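Local coordinates for outer protein YopM (Yersinia pestis, PDB 1JL5) that acts as a leucine-rich-repeat effector of the plague bacterium, thought to alter host cell physiology and promote bacterial survival in host tissues, at residues S293-N298 with D314-L319; T280-S285 with Y300-S305; E320-S325 with E340-S345; P333-R338 with E351-P356; N307-L312 with N327-L332. All coordinates share one frame; numbering follows the deposited sequence.

Interaction 1: residues S293-N298 with D314-L319; sequences SELPPN and DLPPSL. With CA (calcium ion), chain E.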
# COMPACT_ATOMS: atom_id res chain seq x y z
N SER A 293 1.70 15.70 -26.90
CA SER A 293 1.52 15.87 -28.34
C SER A 293 2.43 14.95 -29.12
O SER A 293 2.08 14.50 -30.21
CB SER A 293 1.80 17.32 -28.71
OG SER A 293 3.11 17.68 -28.33
N GLU A 294 3.60 14.66 -28.56
CA GLU A 294 4.57 13.80 -29.23
C GLU A 294 5.30 12.91 -28.26
O GLU A 294 5.51 13.25 -27.10
CB GLU A 294 5.64 14.62 -29.93
CG GLU A 294 5.19 15.48 -31.07
CD GLU A 294 6.38 16.04 -31.82
OE1 GLU A 294 7.24 16.67 -31.16
OE2 GLU A 294 6.45 15.83 -33.04
N LEU A 295 5.72 11.77 -28.78
CA LEU A 295 6.49 10.84 -27.99
C LEU A 295 7.62 10.37 -28.88
O LEU A 295 7.44 10.20 -30.08
CB LEU A 295 5.63 9.66 -27.56
CG LEU A 295 4.58 10.05 -26.52
CD1 LEU A 295 3.75 8.84 -26.16
CD2 LEU A 295 5.29 10.62 -25.28
N PRO A 296 8.81 10.21 -28.30
CA PRO A 296 9.96 9.76 -29.08
C PRO A 296 9.55 8.46 -29.79
O PRO A 296 8.84 7.63 -29.22
CB PRO A 296 11.02 9.54 -28.00
CG PRO A 296 10.67 10.57 -26.98
CD PRO A 296 9.17 10.46 -26.90
N PRO A 297 10.00 8.27 -31.03
CA PRO A 297 9.67 7.08 -31.82
C PRO A 297 10.18 5.76 -31.27
O PRO A 297 9.68 4.70 -31.63
CB PRO A 297 10.28 7.41 -33.18
CG PRO A 297 11.52 8.13 -32.79
CD PRO A 297 11.02 9.08 -31.72
N ASN A 298 11.18 5.83 -30.40
CA ASN A 298 11.76 4.63 -29.82
C ASN A 298 11.53 4.54 -28.33
O ASN A 298 12.22 3.80 -27.62
CB ASN A 298 13.26 4.61 -30.10
CG ASN A 298 13.58 4.91 -31.54
OD1 ASN A 298 13.09 4.23 -32.44
ND2 ASN A 298 14.38 5.94 -31.77
N ASP A 314 -0.35 9.56 -30.55
CA ASP A 314 -0.17 8.16 -30.89
C ASP A 314 1.05 7.69 -30.14
O ASP A 314 1.99 8.44 -29.92
CB ASP A 314 0.03 7.99 -32.39
CG ASP A 314 -1.20 8.35 -33.18
OD1 ASP A 314 -2.31 7.95 -32.77
OD2 ASP A 314 -1.06 9.02 -34.22
N LEU A 315 1.03 6.43 -29.74
CA LEU A 315 2.14 5.87 -29.01
C LEU A 315 3.12 5.23 -29.97
O LEU A 315 2.73 4.57 -30.94
CB LEU A 315 1.62 4.83 -28.02
CG LEU A 315 0.52 5.41 -27.12
CD1 LEU A 315 -0.15 4.29 -26.35
CD2 LEU A 315 1.14 6.45 -26.19
N PRO A 316 4.42 5.42 -29.73
CA PRO A 316 5.42 4.82 -30.61
C PRO A 316 5.29 3.31 -30.51
O PRO A 316 5.09 2.77 -29.43
CB PRO A 316 6.74 5.35 -30.05
CG PRO A 316 6.43 5.54 -28.60
CD PRO A 316 5.06 6.16 -28.63
N PRO A 317 5.37 2.60 -31.65
CA PRO A 317 5.25 1.14 -31.62
C PRO A 317 6.29 0.48 -30.73
O PRO A 317 6.17 -0.69 -30.39
CB PRO A 317 5.39 0.76 -33.10
CG PRO A 317 6.22 1.87 -33.66
CD PRO A 317 5.62 3.08 -33.02
N SER A 318 7.31 1.23 -30.35
CA SER A 318 8.37 0.72 -29.50
C SER A 318 7.94 0.68 -28.03
O SER A 318 8.54 -0.01 -27.21
CB SER A 318 9.58 1.62 -29.61
OG SER A 318 9.20 2.96 -29.34
N LEU A 319 6.89 1.44 -27.72
CA LEU A 319 6.42 1.55 -26.35
C LEU A 319 6.09 0.22 -25.71
O LEU A 319 5.23 -0.52 -26.19
CB LEU A 319 5.20 2.46 -26.29
CG LEU A 319 4.98 3.05 -24.90
CD1 LEU A 319 6.20 3.86 -24.49
CD2 LEU A 319 3.75 3.93 -24.91
CA CA E . 8.75 16.44 -32.72
O HOH W 1 7.27 18.47 -33.46
O HOH W 2 10.04 17.08 -34.62
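Leu295 and Leu315 lie side by side, pointing the same way, with Leu295 CD1 3.5 Å from Leu315 CD2. In both residues CG stands anti to the carbonyl carbon (chi1 -70° in Leu295, -53° in Leu315), which places the two CG atoms alike, and chi2 near 180° in both carries the methyls alongside. The CB of Leu295 also rests on Pro316 CD at 3.7 Å. The same proline ring turns toward two carbonyls: Pro316 CB is 3.2 Å from Pro296 O and 3.4 Å from Pro297 O. Beyond it, a type I turn from Pro316 to Leu319 brings round Ser318. Ser318 OG lies 2.9 Å from Pro297 O, but its hydrogen bond to Leu299 O is the stronger claim on its one proton, so the bond across the contact is not settled. At the other end, Glu294 turns off to a calcium ion, gripping it with both OE1 and OE2 beside two waters; Glu274 binds the same ion. The hydrophobic side of Leu295 continues onto Leu302 of strand 301-303. Because prolines lack an N-H, these returns meet mainly through carbon and C-H to carbonyl contacts, with the serine's bond across them only possible.

Interaction 2: residues T280-S285 with Y300-S305; sequences TFLDVS and YYLNAS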
# COMPACT_ATOMS: atom_id res chain seq x y z
N THR A 280 14.20 6.58 -24.73
CA THR A 280 13.49 5.32 -24.60
C THR A 280 12.77 5.27 -23.26
O THR A 280 11.84 4.49 -23.07
CB THR A 280 14.47 4.15 -24.63
OG1 THR A 280 15.45 4.34 -23.62
CG2 THR A 280 15.15 4.07 -25.99
N PHE A 281 13.21 6.12 -22.34
CA PHE A 281 12.62 6.17 -21.02
C PHE A 281 12.22 7.60 -20.72
O PHE A 281 13.06 8.50 -20.64
CB PHE A 281 13.61 5.67 -19.98
CG PHE A 281 13.11 5.75 -18.57
CD1 PHE A 281 13.00 6.98 -17.93
CD2 PHE A 281 12.73 4.60 -17.88
CE1 PHE A 281 12.51 7.07 -16.63
CE2 PHE A 281 12.24 4.68 -16.58
CZ PHE A 281 12.13 5.91 -15.95
N LEU A 282 10.92 7.81 -20.55
CA LEU A 282 10.44 9.13 -20.26
C LEU A 282 9.47 9.13 -19.10
O LEU A 282 8.41 8.51 -19.15
CB LEU A 282 9.75 9.71 -21.49
CG LEU A 282 9.17 11.12 -21.35
CD1 LEU A 282 10.27 12.10 -20.98
CD2 LEU A 282 8.49 11.51 -22.64
N ASP A 283 9.83 9.83 -18.04
CA ASP A 283 8.94 9.92 -16.91
C ASP A 283 8.65 11.38 -16.73
O ASP A 283 9.50 12.14 -16.28
CB ASP A 283 9.58 9.36 -15.65
CG ASP A 283 8.58 9.29 -14.51
OD1 ASP A 283 7.67 10.14 -14.46
OD2 ASP A 283 8.71 8.39 -13.66
N VAL A 284 7.44 11.77 -17.09
CA VAL A 284 7.01 13.15 -16.94
C VAL A 284 5.80 13.12 -16.04
O VAL A 284 4.97 14.02 -16.05
CB VAL A 284 6.64 13.76 -18.31
CG1 VAL A 284 7.88 13.87 -19.17
CG2 VAL A 284 5.59 12.89 -18.99
N SER A 285 5.71 12.07 -15.24
CA SER A 285 4.60 11.92 -14.33
C SER A 285 4.64 13.08 -13.35
O SER A 285 5.69 13.68 -13.12
CB SER A 285 4.69 10.60 -13.57
OG SER A 285 5.80 10.61 -12.70
N TYR A 300 10.42 3.35 -24.95
CA TYR A 300 10.03 2.05 -24.45
C TYR A 300 9.13 2.27 -23.25
O TYR A 300 8.16 1.55 -23.02
CB TYR A 300 11.23 1.25 -23.94
CG TYR A 300 12.19 0.76 -24.99
CD1 TYR A 300 11.73 0.19 -26.18
CD2 TYR A 300 13.57 0.81 -24.77
CE1 TYR A 300 12.62 -0.33 -27.11
CE2 TYR A 300 14.46 0.30 -25.69
CZ TYR A 300 13.98 -0.27 -26.85
OH TYR A 300 14.88 -0.77 -27.76
N TYR A 301 9.49 3.28 -22.48
CA TYR A 301 8.78 3.57 -21.26
C TYR A 301 8.29 4.99 -21.16
O TYR A 301 9.05 5.94 -21.32
CB TYR A 301 9.69 3.28 -20.07
CG TYR A 301 9.14 3.68 -18.73
CD1 TYR A 301 8.40 2.78 -17.96
CD2 TYR A 301 9.40 4.94 -18.20
CE1 TYR A 301 7.94 3.13 -16.70
CE2 TYR A 301 8.94 5.30 -16.94
CZ TYR A 301 8.22 4.39 -16.19
OH TYR A 301 7.80 4.73 -14.93
N LEU A 302 7.01 5.12 -20.89
CA LEU A 302 6.45 6.42 -20.72
C LEU A 302 5.64 6.40 -19.45
O LEU A 302 4.72 5.61 -19.29
CB LEU A 302 5.54 6.81 -21.88
CG LEU A 302 4.77 8.10 -21.57
CD1 LEU A 302 5.75 9.24 -21.29
CD2 LEU A 302 3.86 8.46 -22.73
N ASN A 303 6.05 7.24 -18.52
CA ASN A 303 5.30 7.37 -17.29
C ASN A 303 4.87 8.83 -17.34
O ASN A 303 5.69 9.73 -17.20
CB ASN A 303 6.16 7.12 -16.07
CG ASN A 303 5.34 7.09 -14.80
OD1 ASN A 303 4.22 7.59 -14.77
ND2 ASN A 303 5.90 6.52 -13.75
N ALA A 304 3.59 9.04 -17.60
CA ALA A 304 3.03 10.38 -17.67
C ALA A 304 1.88 10.41 -16.68
O ALA A 304 0.95 11.20 -16.79
CB ALA A 304 2.53 10.67 -19.07
N SER A 305 1.95 9.52 -15.70
CA SER A 305 0.90 9.44 -14.70
C SER A 305 0.82 10.72 -13.89
O SER A 305 1.79 11.46 -13.76
CB SER A 305 1.16 8.26 -13.76
OG SER A 305 2.38 8.45 -13.07
O HOH W 3 9.85 6.17 -13.79
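Phe281 and Tyr301 form an offset stack, their ring centroids 4.3 Å apart and their planes 15° from parallel. Tyr301 CD2 lies over one face of the Phe281 ring, displaced toward the rim, and approaches Phe281 CE2 to 3.3 Å. Both rings leave parallel strands in direct register, with CG anti to the backbone N in both. Next on that face, the Asp283 carboxylate and Asn303 amide stack with planes 25° apart. Each closes an Asx turn: Asp283 OD1 accepts from Ser285 N and OG, and Asn303 OD1 accepts from Ser305 N and OG, the hydroxyl lying 2.6 Å from Asn303 OD1 on a lone pair.

Leu282 and Leu302 are buried on the other face, Leu282 CD2 meeting Leu302 CD1 at 3.8 Å; just past the strands Val284 CG2 packs on Ala304 CB, backed by Leu292 and Phe289. Against these close-packed parts, the looser side is the partly exposed rims of Phe281 and Tyr301, where a water bridges Asp283 OD2, at 2.5 Å, and Tyr301 OH, which also receives Asn303 ND2, and the partly exposed Thr280/Tyr300 end. There Tyr300, its CD2 near Thr280 CB, packs against Asn80 of a second subunit. Backbone bonds such as Asn303 N to Leu282 O (2.8 Å) join the two strands. The chemistry of this pair thus divides into aliphatic packing beside Leu282 and Leu302, and stacked ring and amide-carboxylate pairs with a bridging water beside Phe281 and Tyr301.

Interaction 3: residues E320-S325 with E340-S345; sequences EELNVS and ERLIAS
Strands 321-323 and 341-343 run parallel, 4° apart, with Glu321 opposite Arg341 and Leu322 opposite Leu342, and Glu320 O takes both Glu340 N and Arg341 N. On one face Glu321 and Arg341 travel side by side. The extended glutamate puts OE2 2.7 Å from Arg341 NH1 in a salt bridge, carboxylate and guanidinium planes 27° apart. Arg341 starts with CG anti to the carbonyl carbon (chi1 -68°), and its aliphatic part lies against the glutamate, CB 3.5 Å from Glu321 CG. Ile343 crosses Asn323 obliquely, bringing CG2 3.4 Å from Asn323 OD1, while Ile343 CD1 approaches Glu321 OE2. That same Asn323 OD1 accepts Ser325 N at 2.9 Å in an Asx turn. A hydrogen bond joins Ser325 OG and Ser345 OG, 2.6 Å apart. The other face carries Leu322 CD2 on Leu342 CD1; just beyond the strands Val324 CG2 meets Ala344 CB, both at 3.8 Å. At the start of the strands, Glu320 OE2 and Glu340 OE2 are only 2.7 Å apart; a salt bridge from Arg338 to Glu320 would offset the repulsion, and a shared proton is conceivable. Short parallel strands in direct register, leucines inward and more varied, largely polar residues on the other face, are the signature of the leucine-rich-repeat solenoid.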
# COMPACT_ATOMS: atom_id res chain seq x y z
N GLU A 320 6.77 -0.06 -24.62
CA GLU A 320 6.53 -1.30 -23.90
C GLU A 320 5.78 -1.01 -22.62
O GLU A 320 4.98 -1.82 -22.16
CB GLU A 320 7.85 -1.98 -23.62
CG GLU A 320 8.47 -2.47 -24.89
CD GLU A 320 9.74 -3.20 -24.65
OE1 GLU A 320 10.67 -2.59 -24.07
OE2 GLU A 320 9.81 -4.38 -25.04
N GLU A 321 6.05 0.13 -22.02
CA GLU A 321 5.34 0.46 -20.81
C GLU A 321 4.75 1.84 -20.92
O GLU A 321 5.45 2.82 -21.19
CB GLU A 321 6.23 0.38 -19.58
CG GLU A 321 5.46 0.76 -18.33
CD GLU A 321 6.15 0.36 -17.05
OE1 GLU A 321 7.25 -0.22 -17.12
OE2 GLU A 321 5.58 0.63 -15.97
N LEU A 322 3.45 1.90 -20.72
CA LEU A 322 2.75 3.15 -20.76
C LEU A 322 2.06 3.32 -19.43
O LEU A 322 1.19 2.54 -19.07
CB LEU A 322 1.71 3.18 -21.86
CG LEU A 322 0.88 4.46 -21.85
CD1 LEU A 322 1.81 5.65 -22.13
CD2 LEU A 322 -0.22 4.38 -22.90
N ASN A 323 2.49 4.33 -18.70
CA ASN A 323 1.85 4.62 -17.44
C ASN A 323 1.30 6.02 -17.57
O ASN A 323 2.04 7.00 -17.57
CB ASN A 323 2.83 4.56 -16.28
CG ASN A 323 2.13 4.71 -14.95
OD1 ASN A 323 1.00 5.20 -14.89
ND2 ASN A 323 2.79 4.29 -13.88
N VAL A 324 -0.01 6.11 -17.72
CA VAL A 324 -0.68 7.40 -17.83
C VAL A 324 -1.72 7.38 -16.74
O VAL A 324 -2.78 8.01 -16.83
CB VAL A 324 -1.34 7.58 -19.20
CG1 VAL A 324 -0.26 7.72 -20.26
CG2 VAL A 324 -2.23 6.39 -19.50
N SER A 325 -1.40 6.62 -15.71
CA SER A 325 -2.28 6.49 -14.57
C SER A 325 -2.57 7.87 -14.01
O SER A 325 -1.73 8.77 -14.06
CB SER A 325 -1.61 5.65 -13.48
OG SER A 325 -2.48 5.53 -12.37
N GLU A 340 3.84 -3.82 -23.27
CA GLU A 340 3.81 -4.92 -22.32
C GLU A 340 3.15 -4.50 -21.02
O GLU A 340 2.53 -5.30 -20.34
CB GLU A 340 5.21 -5.39 -22.03
CG GLU A 340 5.82 -6.14 -23.14
CD GLU A 340 7.26 -6.43 -22.84
OE1 GLU A 340 7.54 -7.15 -21.84
OE2 GLU A 340 8.11 -5.93 -23.59
N ARG A 341 3.30 -3.23 -20.69
CA ARG A 341 2.73 -2.73 -19.46
C ARG A 341 1.86 -1.52 -19.74
O ARG A 341 2.33 -0.51 -20.26
CB ARG A 341 3.84 -2.36 -18.48
CG ARG A 341 4.62 -3.55 -17.95
CD ARG A 341 6.00 -3.12 -17.49
NE ARG A 341 6.31 -3.55 -16.13
CZ ARG A 341 5.88 -2.94 -15.03
NH1 ARG A 341 5.11 -1.85 -15.11
NH2 ARG A 341 6.23 -3.40 -13.83
N LEU A 342 0.59 -1.64 -19.41
CA LEU A 342 -0.32 -0.54 -19.59
C LEU A 342 -0.90 -0.18 -18.24
O LEU A 342 -1.65 -0.95 -17.64
CB LEU A 342 -1.46 -0.89 -20.55
CG LEU A 342 -2.49 0.23 -20.67
CD1 LEU A 342 -1.81 1.53 -21.05
CD2 LEU A 342 -3.55 -0.14 -21.70
N ILE A 343 -0.50 0.98 -17.74
CA ILE A 343 -1.03 1.46 -16.48
C ILE A 343 -1.77 2.72 -16.87
O ILE A 343 -1.16 3.73 -17.19
CB ILE A 343 0.08 1.82 -15.47
CG1 ILE A 343 0.96 0.60 -15.18
CG2 ILE A 343 -0.55 2.30 -14.17
CD1 ILE A 343 1.97 0.30 -16.26
N ALA A 344 -3.09 2.63 -16.90
CA ALA A 344 -3.93 3.75 -17.28
C ALA A 344 -5.03 3.89 -16.25
O ALA A 344 -6.11 4.42 -16.52
CB ALA A 344 -4.51 3.52 -18.66
N SER A 345 -4.74 3.40 -15.05
CA SER A 345 -5.68 3.47 -13.95
C SER A 345 -5.92 4.93 -13.59
O SER A 345 -5.13 5.81 -13.95
CB SER A 345 -5.10 2.74 -12.75
OG SER A 345 -3.81 3.26 -12.50

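Interaction 4: residues P333-R338 with E351-P356; sequences PALPPR and EVPELP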
# COMPACT_ATOMS: atom_id res chain seq x y z
N PRO A 333 -4.90 6.07 -26.84
CA PRO A 333 -4.72 5.89 -28.28
C PRO A 333 -4.51 4.41 -28.53
O PRO A 333 -4.43 3.62 -27.58
CB PRO A 333 -3.47 6.71 -28.57
CG PRO A 333 -2.68 6.56 -27.31
CD PRO A 333 -3.73 6.73 -26.24
N ALA A 334 -4.44 4.02 -29.80
CA ALA A 334 -4.22 2.62 -30.13
C ALA A 334 -2.98 2.21 -29.36
O ALA A 334 -2.00 2.95 -29.28
CB ALA A 334 -3.98 2.47 -31.63
N LEU A 335 -3.02 1.04 -28.75
CA LEU A 335 -1.89 0.58 -27.98
C LEU A 335 -0.87 -0.09 -28.89
O LEU A 335 -1.21 -0.95 -29.69
CB LEU A 335 -2.35 -0.41 -26.91
CG LEU A 335 -3.35 0.18 -25.93
CD1 LEU A 335 -3.78 -0.90 -24.95
CD2 LEU A 335 -2.72 1.37 -25.20
N PRO A 336 0.40 0.33 -28.79
CA PRO A 336 1.41 -0.29 -29.63
C PRO A 336 1.47 -1.79 -29.35
O PRO A 336 1.41 -2.21 -28.20
CB PRO A 336 2.69 0.45 -29.23
CG PRO A 336 2.42 0.87 -27.81
CD PRO A 336 0.99 1.32 -27.88
N PRO A 337 1.55 -2.61 -30.41
CA PRO A 337 1.61 -4.06 -30.19
C PRO A 337 2.76 -4.51 -29.31
O PRO A 337 2.75 -5.61 -28.78
CB PRO A 337 1.67 -4.64 -31.61
CG PRO A 337 2.09 -3.47 -32.47
CD PRO A 337 1.38 -2.31 -31.84
N ARG A 338 3.76 -3.66 -29.14
CA ARG A 338 4.89 -4.02 -28.30
C ARG A 338 4.58 -3.73 -26.83
O ARG A 338 5.28 -4.19 -25.94
CB ARG A 338 6.14 -3.23 -28.70
CG ARG A 338 7.31 -4.12 -29.04
CD ARG A 338 8.54 -3.81 -28.21
NE ARG A 338 9.58 -3.21 -29.04
CZ ARG A 338 10.83 -3.02 -28.65
NH1 ARG A 338 11.23 -3.37 -27.43
NH2 ARG A 338 11.69 -2.46 -29.49
N GLU A 351 -13.37 2.86 -22.22
CA GLU A 351 -12.85 1.65 -22.83
C GLU A 351 -11.33 1.66 -22.86
O GLU A 351 -10.70 2.71 -22.97
CB GLU A 351 -13.33 1.53 -24.27
CG GLU A 351 -14.82 1.59 -24.47
CD GLU A 351 -15.18 1.68 -25.95
OE1 GLU A 351 -14.81 0.75 -26.70
OE2 GLU A 351 -15.81 2.68 -26.35
N VAL A 352 -10.76 0.48 -22.77
CA VAL A 352 -9.32 0.33 -22.87
C VAL A 352 -9.19 -0.12 -24.32
O VAL A 352 -9.92 -1.01 -24.76
CB VAL A 352 -8.80 -0.78 -21.95
CG1 VAL A 352 -7.33 -1.03 -22.23
CG2 VAL A 352 -9.02 -0.40 -20.50
N PRO A 353 -8.30 0.51 -25.10
CA PRO A 353 -8.17 0.10 -26.49
C PRO A 353 -7.83 -1.39 -26.55
O PRO A 353 -7.48 -1.99 -25.54
CB PRO A 353 -7.02 0.96 -27.00
CG PRO A 353 -7.08 2.18 -26.13
CD PRO A 353 -7.35 1.59 -24.78
N GLU A 354 -7.95 -1.97 -27.74
CA GLU A 354 -7.63 -3.37 -27.91
C GLU A 354 -6.23 -3.58 -27.37
O GLU A 354 -5.30 -2.86 -27.73
CB GLU A 354 -7.67 -3.75 -29.39
CG GLU A 354 -7.43 -5.22 -29.63
CD GLU A 354 -7.59 -5.58 -31.08
OE1 GLU A 354 -6.79 -5.09 -31.90
OE2 GLU A 354 -8.51 -6.36 -31.40
N LEU A 355 -6.08 -4.55 -26.49
CA LEU A 355 -4.80 -4.82 -25.88
C LEU A 355 -3.84 -5.57 -26.78
O LEU A 355 -4.23 -6.53 -27.44
CB LEU A 355 -5.00 -5.59 -24.58
CG LEU A 355 -5.85 -4.83 -23.55
CD1 LEU A 355 -6.05 -5.70 -22.32
CD2 LEU A 355 -5.15 -3.52 -23.19
N PRO A 356 -2.58 -5.15 -26.82
CA PRO A 356 -1.60 -5.84 -27.66
C PRO A 356 -1.42 -7.25 -27.11
O PRO A 356 -1.52 -7.46 -25.90
CB PRO A 356 -0.35 -4.96 -27.53
CG PRO A 356 -0.50 -4.38 -26.16
CD PRO A 356 -1.96 -4.02 -26.10
O HOH W 4 -5.07 -0.80 -29.15
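Leu335 fits between Pro353, Leu355 and Pro356 of the following repeat. Its CD1 presses on Leu355 CD2 at 3.4 Å, tighter than ordinary van der Waals contact, while its CB lies 3.7 Å from Pro356 CD. Against Pro353 it crosses at about a right angle, Leu335 CG facing Pro353 CB at 3.9 Å. Leu335 and Leu355 instead lie side by side, and each holds CG anti to the carbonyl carbon with chi1 at -60°. The prolines also meet carbonyls: Pro353 CG is 3.3 Å from Pro333 O, and Pro356 CB the same distance from Pro336 O. This is the proline-rich return segment of a leucine-rich repeat, stacked on its counterpart one turn later, with chain directions 24° apart. No direct hydrogen bond crosses it. A water fills that role, accepting from Leu335 N and donating to Glu354 O, which it approaches to 2.5 Å. Further out, Leu342 of strand 341-343 backs the leucines, touching Leu335, Val352 and Leu355, and Pro333 rests on Leu315 of the preceding turn. The end of segment 333-338 reaches the assembly: Arg338 donates from NH1 to Asn80 O and from NH2 to Gly55 O, both of a second subunit.

Interaction 5: residues N307-L312 with N327-L332; sequences NEIRSL and NKLIEL. With CA (calcium ion), chain C.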
# COMPACT_ATOMS: atom_id res chain seq x y z
N ASN A 307 -0.67 13.62 -14.35
CA ASN A 307 -0.49 14.87 -15.04
C ASN A 307 -1.93 15.25 -15.22
O ASN A 307 -2.77 14.86 -14.42
CB ASN A 307 0.20 14.65 -16.38
CG ASN A 307 1.70 14.73 -16.26
OD1 ASN A 307 2.24 15.81 -16.08
ND2 ASN A 307 2.37 13.59 -16.32
N GLU A 308 -2.24 16.01 -16.25
CA GLU A 308 -3.62 16.36 -16.47
C GLU A 308 -3.84 15.99 -17.92
O GLU A 308 -4.54 16.67 -18.66
CB GLU A 308 -3.84 17.86 -16.24
CG GLU A 308 -5.29 18.21 -16.10
CD GLU A 308 -5.90 17.69 -14.82
OE1 GLU A 308 -5.33 16.76 -14.21
OE2 GLU A 308 -6.96 18.21 -14.43
N ILE A 309 -3.22 14.88 -18.32
CA ILE A 309 -3.30 14.40 -19.68
C ILE A 309 -4.73 14.10 -20.07
O ILE A 309 -5.36 13.20 -19.53
CB ILE A 309 -2.48 13.12 -19.89
CG1 ILE A 309 -1.02 13.36 -19.49
CG2 ILE A 309 -2.58 12.69 -21.35
CD1 ILE A 309 -0.38 14.49 -20.20
N ARG A 310 -5.24 14.87 -21.02
CA ARG A 310 -6.59 14.67 -21.50
C ARG A 310 -6.54 13.80 -22.73
O ARG A 310 -7.53 13.18 -23.10
CB ARG A 310 -7.22 15.99 -21.89
CG ARG A 310 -7.40 16.97 -20.78
CD ARG A 310 -8.63 17.74 -21.12
NE ARG A 310 -8.57 19.12 -20.71
CZ ARG A 310 -9.54 19.98 -20.97
NH1 ARG A 310 -10.61 19.57 -21.63
NH2 ARG A 310 -9.45 21.24 -20.56
N SER A 311 -5.39 13.78 -23.37
CA SER A 311 -5.24 12.98 -24.56
C SER A 311 -3.78 12.64 -24.76
O SER A 311 -2.89 13.40 -24.41
CB SER A 311 -5.75 13.74 -25.79
OG SER A 311 -4.93 14.87 -26.04
N LEU A 312 -3.57 11.47 -25.33
CA LEU A 312 -2.23 11.00 -25.61
C LEU A 312 -2.09 10.97 -27.11
O LEU A 312 -3.01 10.56 -27.82
CB LEU A 312 -2.04 9.58 -25.09
CG LEU A 312 -1.83 9.36 -23.60
CD1 LEU A 312 -1.63 7.87 -23.34
CD2 LEU A 312 -0.62 10.16 -23.14
N ASN A 327 -4.73 10.45 -14.84
CA ASN A 327 -4.73 11.56 -15.75
C ASN A 327 -6.17 11.84 -16.04
O ASN A 327 -7.03 11.47 -15.24
CB ASN A 327 -3.94 11.23 -17.01
CG ASN A 327 -2.48 11.54 -16.84
OD1 ASN A 327 -2.10 12.70 -16.68
ND2 ASN A 327 -1.64 10.52 -16.86
N LYS A 328 -6.46 12.50 -17.14
CA LYS A 328 -7.84 12.81 -17.45
C LYS A 328 -8.18 12.27 -18.81
O LYS A 328 -8.92 12.88 -19.57
CB LYS A 328 -8.05 14.32 -17.38
CG LYS A 328 -7.71 14.89 -16.00
CD LYS A 328 -8.65 14.32 -14.95
CE LYS A 328 -8.17 14.64 -13.54
NZ LYS A 328 -7.99 16.10 -13.31
N LEU A 329 -7.63 11.10 -19.08
CA LEU A 329 -7.85 10.43 -20.34
C LEU A 329 -9.22 9.78 -20.36
O LEU A 329 -9.58 9.03 -19.46
CB LEU A 329 -6.79 9.35 -20.55
CG LEU A 329 -5.38 9.91 -20.76
CD1 LEU A 329 -4.36 8.80 -20.60
CD2 LEU A 329 -5.31 10.54 -22.14
N ILE A 330 -9.99 10.09 -21.39
CA ILE A 330 -11.29 9.47 -21.52
C ILE A 330 -11.08 8.40 -22.58
O ILE A 330 -11.94 7.55 -22.82
CB ILE A 330 -12.36 10.48 -21.97
CG1 ILE A 330 -11.94 11.14 -23.28
CG2 ILE A 330 -12.57 11.52 -20.88
CD1 ILE A 330 -12.74 10.69 -24.46
N GLU A 331 -9.90 8.42 -23.19
CA GLU A 331 -9.58 7.46 -24.22
C GLU A 331 -8.08 7.33 -24.39
O GLU A 331 -7.34 8.31 -24.32
CB GLU A 331 -10.22 7.89 -25.54
CG GLU A 331 -10.15 6.85 -26.63
CD GLU A 331 -11.02 7.24 -27.81
OE1 GLU A 331 -10.74 8.29 -28.43
OE2 GLU A 331 -11.99 6.51 -28.11
N LEU A 332 -7.63 6.10 -24.59
CA LEU A 332 -6.22 5.84 -24.81
C LEU A 332 -6.05 5.67 -26.30
O LEU A 332 -6.96 5.22 -26.99
CB LEU A 332 -5.78 4.56 -24.12
CG LEU A 332 -5.74 4.58 -22.59
CD1 LEU A 332 -5.39 3.20 -22.08
CD2 LEU A 332 -4.72 5.61 -22.12
CA CA C . -4.02 15.64 -12.69
O HOH W 5 -8.60 10.96 -23.81
O HOH W 6 -10.14 14.30 -21.65
O HOH W 7 -5.76 9.82 -25.73
O HOH W 8 -4.94 13.50 -13.08
O HOH W 9 -3.01 14.68 -10.86
O HOH W 10 -3.90 17.96 -11.80
O HOH W 11 -1.46 16.82 -12.64
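Asn327 overlaps Ile309, the two side chains lying side by side with Asn327 CG 3.4 Å from Ile309 CB. Its CG stands anti to the carbonyl carbon (chi1 -87°), and OD1, beyond it, accepts both Asn307 N and Ile309 N, each at 2.9 Å. The two donors approach from opposite faces of the amide plane, 46° and 36° out of it. Asn327 ND2 donates to Val324 O of its own repeat and Ala304 O of the preceding one. Such buried rungs of asparagine, linking the backbone turns of successive coils, are a hallmark of leucine-rich repeats; Asn307 plays the equivalent part toward Val284 O. Further along the chain from Asn327, Leu329 packs its CD2 on Ile309 CG2 at 3.6 Å and crosses Leu312 at about a right angle, and Leu332 CD2 touches Leu312 CD1. The Asn307/Lys328 end is charged and buried against a third subunit: Lys328 NZ makes a salt bridge to Glu308 OE2 at 2.6 Å. Glu308 OE1, with Asn307 O, binds a calcium ion at 2.3 Å, joined by four waters and Asp266 of that subunit. Lys328 NZ also donates to its Asn247 O and Asp266 O, while Arg310 pairs with its Glu228. Water bridges Leu312 N to Glu331 O.

Overall arrangement
All five contacts join equivalent positions in consecutive leucine-rich repeats of the C-terminal part of one solenoid. Interactions 2 and 3 lie on neighbouring parallel strands, their centres 9 Å apart, and continue the same array through 301-303 and 321-323. Interactions 1 and 4, 13 Å apart, join the proline-rich returns, while interaction 5 joins the turns that follow the strands. Along the chain, interactions 1 and 2 cross, as do 3 and 4, since their segments alternate; interaction 2 closes before 3 opens. Leucines of all five contacts meet in a common core. Interactions 1, 2 and 4 touch a second subunit, 3 only weakly, and 5 a third, tying the repeat stack to the tetrameric hollow cylinder.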